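Dot/Icm T4SS effector (Legionella pneumophila, PDB 6VVE) is an effector kinase that is activated by host inositol hexakisphosphate and binds ADP and manganese, probably acting on targets inside the host cell. Local coordinates at residues A[182-185]-A[186-190]; A[217-220]-A[221-225]; A[257-260]-A[261-265]. All blocks are in the same frame, centred on the assembly; numbering follows the deposited sequence.

Contact 1. Residues A[182-185]-A[186-190]; sequences LANN and PYHIS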
loop_
_atom_site.group_PDB
_atom_site.type_symbol
_atom_site.label_atom_id
_atom_site.label_comp_id
_atom_site.label_asym_id
_atom_site.label_seq_id
_atom_site.Cartn_x
_atom_site.Cartn_y
_atom_site.Cartn_z
ATOM N N LEU A 182 -0.745 8.588 2.878
ATOM C CA LEU A 182 -0.345 8.928 1.516
ATOM C C LEU A 182 -1.198 10.089 1.022
ATOM O O LEU A 182 -0.669 11.083 0.515
ATOM C CB LEU A 182 -0.474 7.722 0.588
ATOM C CG LEU A 182 -0.057 7.952 -0.863
ATOM C CD1 LEU A 182 1.368 8.488 -0.949
ATOM C CD2 LEU A 182 -0.182 6.653 -1.665
ATOM N N ALA A 183 -2.515 9.970 1.183
ATOM C CA ALA A 183 -3.461 11.026 0.812
ATOM C C ALA A 183 -4.690 10.851 1.709
ATOM O O ALA A 183 -5.650 10.159 1.349
ATOM C CB ALA A 183 -3.833 10.953 -0.661
ATOM N N ASN A 184 -4.621 11.438 2.902
ATOM C CA ASN A 184 -5.697 11.264 3.871
ATOM C C ASN A 184 -6.993 11.918 3.409
ATOM O O ASN A 184 -8.076 11.448 3.767
ATOM C CB ASN A 184 -5.281 11.829 5.233
ATOM C CG ASN A 184 -4.066 11.128 5.808
ATOM O OD1 ASN A 184 -3.725 10.016 5.409
ATOM N ND2 ASN A 184 -3.407 11.777 6.758
ATOM N N ASN A 185 -6.902 12.989 2.629
ATOM C CA ASN A 185 -8.061 13.715 2.130
ATOM C C ASN A 185 -7.616 14.524 0.915
ATOM O O ASN A 185 -6.423 14.544 0.572
ATOM C CB ASN A 185 -8.655 14.629 3.213
ATOM C CG ASN A 185 -7.643 15.619 3.760
ATOM O OD1 ASN A 185 -7.278 16.574 3.081
ATOM N ND2 ASN A 185 -7.181 15.391 4.988
ATOM N N PRO A 186 -8.548 15.185 0.224
ATOM C CA PRO A 186 -8.160 15.915 -0.999
ATOM C C PRO A 186 -7.174 17.053 -0.758
ATOM O O PRO A 186 -6.544 17.519 -1.720
ATOM C CB PRO A 186 -9.494 16.452 -1.534
ATOM C CG PRO A 186 -10.532 15.527 -0.959
ATOM C CD PRO A 186 -10.012 15.141 0.404
ATOM N N TYR A 187 -7.014 17.509 0.484
ATOM C CA TYR A 187 -6.132 18.619 0.790
ATOM C C TYR A 187 -4.819 18.181 1.417
ATOM O O TYR A 187 -3.981 19.041 1.727
ATOM C CB TYR A 187 -6.842 19.607 1.724
ATOM C CG TYR A 187 -8.063 20.244 1.105
ATOM C CD1 TYR A 187 -7.946 21.344 0.265
ATOM C CD2 TYR A 187 -9.338 19.751 1.368
ATOM C CE1 TYR A 187 -9.061 21.930 -0.306
ATOM C CE2 TYR A 187 -10.457 20.332 0.802
ATOM C CZ TYR A 187 -10.311 21.421 -0.034
ATOM O OH TYR A 187 -11.418 22.002 -0.599
ATOM N N HIS A 188 -4.619 16.879 1.620
ATOM C CA HIS A 188 -3.417 16.363 2.264
ATOM C C HIS A 188 -2.806 15.285 1.383
ATOM O O HIS A 188 -3.463 14.287 1.071
ATOM C CB HIS A 188 -3.725 15.795 3.652
ATOM C CG HIS A 188 -2.624 14.950 4.215
ATOM N ND1 HIS A 188 -2.414 13.643 3.826
ATOM C CD2 HIS A 188 -1.669 15.227 5.135
ATOM C CE1 HIS A 188 -1.380 13.151 4.485
ATOM N NE2 HIS A 188 -0.912 14.091 5.287
ATOM N N ILE A 189 -1.555 15.484 0.993
ATOM C CA ILE A 189 -0.770 14.483 0.286
ATOM C C ILE A 189 0.592 14.411 0.962
ATOM O O ILE A 189 1.144 15.435 1.382
ATOM C CB ILE A 189 -0.628 14.831 -1.208
ATOM C CG1 ILE A 189 -0.020 13.667 -1.981
ATOM C CG2 ILE A 189 0.253 16.069 -1.386
ATOM C CD1 ILE A 189 -0.981 12.547 -2.232
ATOM N N SER A 190 1.131 13.199 1.071
ATOM C CA SER A 190 2.446 12.944 1.655
ATOM C C SER A 190 3.338 12.364 0.562
ATOM O O SER A 190 3.548 11.143 0.496
ATOM C CB SER A 190 2.354 11.995 2.850
ATOM O OG SER A 190 1.517 12.537 3.870
HETATM O O HOH W 1 -4.890 15.053 -1.983
#
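Asn-185 turns its side chain back onto the chain that follows it: OD1 accepts Tyr-187 N at 2.8 Å, in the carbonyl plane and on a lone pair. That is an Asx turn, and it is made possible by chi1 of 57°, which sets CG between the backbone N and the carbonyl carbon. The same residue opens a type I beta turn, in which His-188 N reaches Asn-185 O at 3.1 Å from well above the carbonyl plane. Further back, Ser-190 N donates to Leu-182 O at 2.8 Å and ties the two ends of the excursion together.

The second polar grip belongs to an imidazole. Asn-184 N donates to His-188 ND1 at 3.3 Å, nearly straight but tilted 25° from the ring plane. Over one face of this ring lies the side-chain amide of Asn-184, stacked with its plane only 7° from that of the ring.

The apolar part is a single pair across the segments: Ile-189 CD1 meets Ala-183 CB at 3.6 Å, and helix 231-239 continues this packing through Val-235. Leu-182 lies against Phe-165 and Leu-169 of helix 159-174.

The loop precedes strand 194-196 and Asn-193 of the ADP pocket and probably corresponds to the catalytic loop of protein kinases; Ser-190 OG bonds to Asp-181. Since His-188 ND1 serves as an acceptor, a neutral ring would probably carry its proton on NE2, and the backbone bond together with the stacked amide should restrain its rotation.

Contact 2. Residues A[217-220]-A[221-225]; sequences VDEL and SRKSL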
loop_
_atom_site.group_PDB
_atom_site.type_symbol
_atom_site.label_atom_id
_atom_site.label_comp_id
_atom_site.label_asym_id
_atom_site.label_seq_id
_atom_site.Cartn_x
_atom_site.Cartn_y
_atom_site.Cartn_z
ATOM N N VAL A 217 -19.407 3.501 12.785
ATOM C CA VAL A 217 -20.346 4.427 12.170
ATOM C C VAL A 217 -20.217 5.843 12.722
ATOM O O VAL A 217 -21.097 6.670 12.501
ATOM C CB VAL A 217 -21.795 3.921 12.318
ATOM C CG1 VAL A 217 -21.986 2.605 11.540
ATOM C CG2 VAL A 217 -22.161 3.723 13.783
ATOM N N ASP A 218 -19.138 6.141 13.439
ATOM C CA ASP A 218 -18.895 7.522 13.828
ATOM C C ASP A 218 -18.550 8.347 12.585
ATOM O O ASP A 218 -18.206 7.809 11.528
ATOM C CB ASP A 218 -17.766 7.617 14.852
ATOM C CG ASP A 218 -16.460 7.059 14.331
ATOM O OD1 ASP A 218 -16.399 5.835 14.049
ATOM O OD2 ASP A 218 -15.492 7.844 14.193
ATOM N N GLU A 219 -18.655 9.669 12.722
ATOM C CA GLU A 219 -18.420 10.555 11.587
ATOM C C GLU A 219 -17.018 10.365 11.019
ATOM O O GLU A 219 -16.844 10.212 9.805
ATOM C CB GLU A 219 -18.638 12.007 12.004
ATOM C CG GLU A 219 -18.749 12.968 10.836
ATOM C CD GLU A 219 -18.834 14.421 11.278
ATOM O OE1 GLU A 219 -18.323 14.747 12.373
ATOM O OE2 GLU A 219 -19.413 15.239 10.530
ATOM N N LEU A 220 -16.005 10.348 11.889
ATOM C CA LEU A 220 -14.625 10.253 11.419
ATOM C C LEU A 220 -14.398 8.975 10.619
ATOM O O LEU A 220 -13.793 9.001 9.537
ATOM C CB LEU A 220 -13.665 10.321 12.608
ATOM C CG LEU A 220 -12.178 10.129 12.319
ATOM C CD1 LEU A 220 -11.676 11.146 11.300
ATOM C CD2 LEU A 220 -11.375 10.235 13.619
ATOM N N SER A 221 -14.856 7.839 11.144
ATOM C CA SER A 221 -14.642 6.576 10.447
ATOM C C SER A 221 -15.298 6.597 9.070
ATOM O O SER A 221 -14.704 6.150 8.084
ATOM C CB SER A 221 -15.185 5.418 11.288
ATOM O OG SER A 221 -14.498 5.325 12.529
ATOM N N ARG A 222 -16.523 7.119 8.986
ATOM C CA ARG A 222 -17.242 7.122 7.716
ATOM C C ARG A 222 -16.549 8.011 6.689
ATOM O O ARG A 222 -16.458 7.659 5.509
ATOM C CB ARG A 222 -18.686 7.579 7.933
ATOM C CG ARG A 222 -19.591 6.533 8.580
ATOM C CD ARG A 222 -21.035 7.034 8.628
ATOM N NE ARG A 222 -21.262 7.939 9.744
ATOM C CZ ARG A 222 -22.252 8.822 9.808
ATOM N NH1 ARG A 222 -23.115 8.930 8.805
ATOM N NH2 ARG A 222 -22.373 9.606 10.872
ATOM N N LYS A 223 -16.047 9.170 7.118
ATOM C CA LYS A 223 -15.320 10.032 6.195
ATOM C C LYS A 223 -14.004 9.392 5.773
ATOM O O LYS A 223 -13.622 9.466 4.601
ATOM C CB LYS A 223 -15.077 11.397 6.829
ATOM C CG LYS A 223 -16.343 12.215 7.014
ATOM C CD LYS A 223 -16.069 13.505 7.781
ATOM C CE LYS A 223 -17.319 14.382 7.860
ATOM N NZ LYS A 223 -17.105 15.582 8.725
ATOM N N SER A 224 -13.309 8.743 6.708
ATOM C CA SER A 224 -12.047 8.086 6.374
ATOM C C SER A 224 -12.250 6.996 5.334
ATOM O O SER A 224 -11.413 6.821 4.436
ATOM C CB SER A 224 -11.406 7.500 7.636
ATOM O OG SER A 224 -10.956 8.535 8.498
ATOM N N LEU A 225 -13.361 6.253 5.431
ATOM C CA LEU A 225 -13.645 5.228 4.434
ATOM C C LEU A 225 -13.863 5.847 3.058
ATOM O O LEU A 225 -13.367 5.333 2.048
ATOM C CB LEU A 225 -14.871 4.407 4.849
ATOM C CG LEU A 225 -15.398 3.417 3.828
ATOM C CD1 LEU A 225 -14.322 2.406 3.435
ATOM C CD2 LEU A 225 -16.633 2.678 4.368
#
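Leu-220 O takes Ser-224 N at 2.9 Å, with Ser-224 OG 3.1 Å from the same oxygen. One residue earlier, Glu-219 O receives Lys-223 N at 3.0 Å, and before that Asp-218 O receives Arg-222 N at 3.1 Å. These are the first rungs of helix 219-229, each running from an N-H to the carbonyl four residues back.

Asp-218 stands just ahead of that helix as its N-cap. With chi1 at 60°, CG swings between the backbone N and the carbonyl carbon, and the carboxylate bends over the first turn. OD2 then accepts Ser-221 N at 3.1 Å, met from above the carboxylate plane. The other oxygen, OD1, faces Ser-221 OG so closely that the exact length of this bond is doubtful, but the hydroxyl is its donor. Ser-221 thus offers both its N-H and its hydroxyl to one carboxylate. A negative charge here would be expected to suit the positive end of the helix dipole.

Farther round the turn, Glu-219 and Lys-223 run side by side and point the same way, both extended beyond CG. Their ends join in a salt bridge, OE2 to NZ at 3.0 Å, weak as a hydrogen bond, while Lys-223 CE lies 3.6 Å from Glu-219 CG. Arg-222 instead folds back toward Val-217, ahead of the helix: a bend at chi3 (-81°) brings NE to Val-217 O at 3.0 Å, a weak, strongly bent bond. The far nitrogen NH1 forms a salt bridge with Asp-265.

Contact 3. Residues A[257-260]-A[261-265]; sequences EKWY and ENNRD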
loop_
_atom_site.group_PDB
_atom_site.type_symbol
_atom_site.label_atom_id
_atom_site.label_comp_id
_atom_site.label_asym_id
_atom_site.label_seq_id
_atom_site.Cartn_x
_atom_site.Cartn_y
_atom_site.Cartn_z
ATOM N N GLU A 257 -15.365 17.843 -3.275
ATOM C CA GLU A 257 -15.843 18.165 -1.935
ATOM C C GLU A 257 -17.342 18.426 -1.938
ATOM O O GLU A 257 -18.069 17.930 -1.074
ATOM C CB GLU A 257 -15.088 19.372 -1.384
ATOM C CG GLU A 257 -13.636 19.084 -1.057
ATOM C CD GLU A 257 -13.480 18.206 0.171
ATOM O OE1 GLU A 257 -14.499 17.938 0.839
ATOM O OE2 GLU A 257 -12.341 17.787 0.467
ATOM N N LYS A 258 -17.821 19.214 -2.905
ATOM C CA LYS A 258 -19.250 19.475 -2.993
ATOM C C LYS A 258 -20.023 18.184 -3.214
ATOM O O LYS A 258 -21.160 18.058 -2.755
ATOM C CB LYS A 258 -19.539 20.461 -4.121
ATOM C CG LYS A 258 -20.914 21.113 -4.030
ATOM C CD LYS A 258 -21.213 21.958 -5.259
ATOM C CE LYS A 258 -22.412 22.878 -5.027
ATOM N NZ LYS A 258 -23.566 22.168 -4.408
ATOM N N TRP A 259 -19.428 17.223 -3.924
ATOM C CA TRP A 259 -20.093 15.948 -4.153
ATOM C C TRP A 259 -20.229 15.169 -2.850
ATOM O O TRP A 259 -21.309 14.657 -2.534
ATOM C CB TRP A 259 -19.318 15.137 -5.198
ATOM C CG TRP A 259 -20.083 13.969 -5.743
ATOM C CD1 TRP A 259 -20.941 13.980 -6.796
ATOM C CD2 TRP A 259 -20.042 12.617 -5.269
ATOM N NE1 TRP A 259 -21.451 12.722 -7.005
ATOM C CE2 TRP A 259 -20.911 11.865 -6.083
ATOM C CE3 TRP A 259 -19.353 11.970 -4.241
ATOM C CZ2 TRP A 259 -21.123 10.495 -5.895
ATOM C CZ3 TRP A 259 -19.563 10.610 -4.054
ATOM C CH2 TRP A 259 -20.438 9.889 -4.881
ATOM N N TYR A 260 -19.135 15.066 -2.085
ATOM C CA TYR A 260 -19.186 14.357 -0.808
ATOM C C TYR A 260 -20.249 14.968 0.101
ATOM O O TYR A 260 -21.046 14.253 0.722
ATOM C CB TYR A 260 -17.819 14.405 -0.117
ATOM C CG TYR A 260 -16.710 13.643 -0.815
ATOM C CD1 TYR A 260 -16.972 12.469 -1.511
ATOM C CD2 TYR A 260 -15.408 14.092 -0.768
ATOM C CE1 TYR A 260 -15.959 11.775 -2.146
ATOM C CE2 TYR A 260 -14.377 13.399 -1.399
ATOM C CZ TYR A 260 -14.666 12.241 -2.085
ATOM O OH TYR A 260 -13.650 11.560 -2.713
ATOM N N GLU A 261 -20.277 16.301 0.187
ATOM C CA GLU A 261 -21.220 16.961 1.081
ATOM C C GLU A 261 -22.656 16.642 0.710
ATOM O O GLU A 261 -23.532 16.617 1.585
ATOM C CB GLU A 261 -20.994 18.472 1.060
ATOM C CG GLU A 261 -19.624 18.900 1.579
ATOM C CD GLU A 261 -19.349 20.377 1.363
ATOM O OE1 GLU A 261 -20.296 21.115 1.010
ATOM O OE2 GLU A 261 -18.184 20.799 1.543
ATOM N N ASN A 262 -22.922 16.393 -0.576
ATOM C CA ASN A 262 -24.286 16.177 -1.053
ATOM C C ASN A 262 -24.575 14.729 -1.409
ATOM O O ASN A 262 -25.716 14.410 -1.759
ATOM C CB ASN A 262 -24.566 17.073 -2.263
ATOM C CG ASN A 262 -24.635 18.545 -1.891
ATOM O OD1 ASN A 262 -25.664 19.028 -1.428
ATOM N ND2 ASN A 262 -23.529 19.259 -2.082
ATOM N N ASN A 263 -23.582 13.838 -1.320
ATOM C CA ASN A 263 -23.771 12.390 -1.527
ATOM C C ASN A 263 -23.120 11.693 -0.328
ATOM O O ASN A 263 -21.986 11.209 -0.419
ATOM C CB ASN A 263 -23.171 11.933 -2.852
ATOM C CG ASN A 263 -23.774 12.660 -4.050
ATOM O OD1 ASN A 263 -24.717 12.177 -4.679
ATOM N ND2 ASN A 263 -23.229 13.834 -4.366
ATOM N N ARG A 264 -23.830 11.669 0.800
ATOM C CA ARG A 264 -23.231 11.230 2.052
ATOM C C ARG A 264 -22.913 9.740 2.024
ATOM O O ARG A 264 -23.680 8.935 1.491
ATOM C CB ARG A 264 -24.164 11.532 3.224
ATOM C CG ARG A 264 -24.349 13.007 3.526
ATOM C CD ARG A 264 -25.160 13.198 4.802
ATOM N NE ARG A 264 -25.394 14.609 5.108
ATOM C CZ ARG A 264 -26.079 15.043 6.163
ATOM N NH1 ARG A 264 -26.600 14.176 7.022
ATOM N NH2 ARG A 264 -26.243 16.345 6.357
ATOM N N ASP A 265 -21.785 9.377 2.636
ATOM C CA ASP A 265 -21.373 7.980 2.782
ATOM C C ASP A 265 -21.243 7.292 1.425
ATOM O O ASP A 265 -21.587 6.120 1.267
ATOM C CB ASP A 265 -22.342 7.215 3.686
ATOM C CG ASP A 265 -22.333 7.732 5.114
ATOM O OD1 ASP A 265 -21.239 8.070 5.609
ATOM O OD2 ASP A 265 -23.412 7.817 5.730
#
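Asn-262 and Asn-263 fold back on Lys-258 and Trp-259 at the C-terminal end of helix 253-262, where regular backbone bonding runs out. Glu-261 N still reaches Glu-257 O at 3.0 Å in a good helical bond. Beyond it the main-chain bonds of Asn-262 N and Asn-263 N are all weak, and side-chain amides do the firmer work.

Asn-262 ND2 donates to Lys-258 O at 2.7 Å, with the oxygen in the amide plane. Asn-263 ND2 does likewise with Trp-259 O at 2.8 Å, so that carbonyl, already met weakly by the two backbone N-H groups, gains a straight donor.

Stacking accompanies this second bond. The Asn-263 amide lies over one face of the indole, the planes 17° apart, with ND2 3.3 Å from Trp-259 CD1. Trp-259 has CG anti to its N (chi1 -166°), which brings the ring to where Asn-263 can meet its face. The Tyr-260 hydroxyl is hydrogen-bonded to Asp-230 and Tyr-234. Over the six-membered ring of Trp-259 a CH-pi contact completes the stack: Asn-263 CB stands 3.7 Å from the centroid, only 3° off the normal.

In the fold
The three contacts follow one another along the chain, and contact 3 touches both of the others. Glu-257 OE2 packs 3.2 Å from Pro-186 CG, so the start of contact 3 rests on the turn of contact 1; Tyr-187 lines the same carboxylate. At its other end Asp-265 OD2 meets Arg-222 NH1 of contact 2 at 3.3 Å, a salt bridge between the stretch after one helix and the first turn of another. Contacts 1 and 2 do not touch, their nearest atoms being about 6 Å apart. Contact 1 approaches the nucleotide: the side chain of Ser-190 is about 6 Å from ADP and about 11 Å from manganese. Contacts 2 and 3 are surface helix ends.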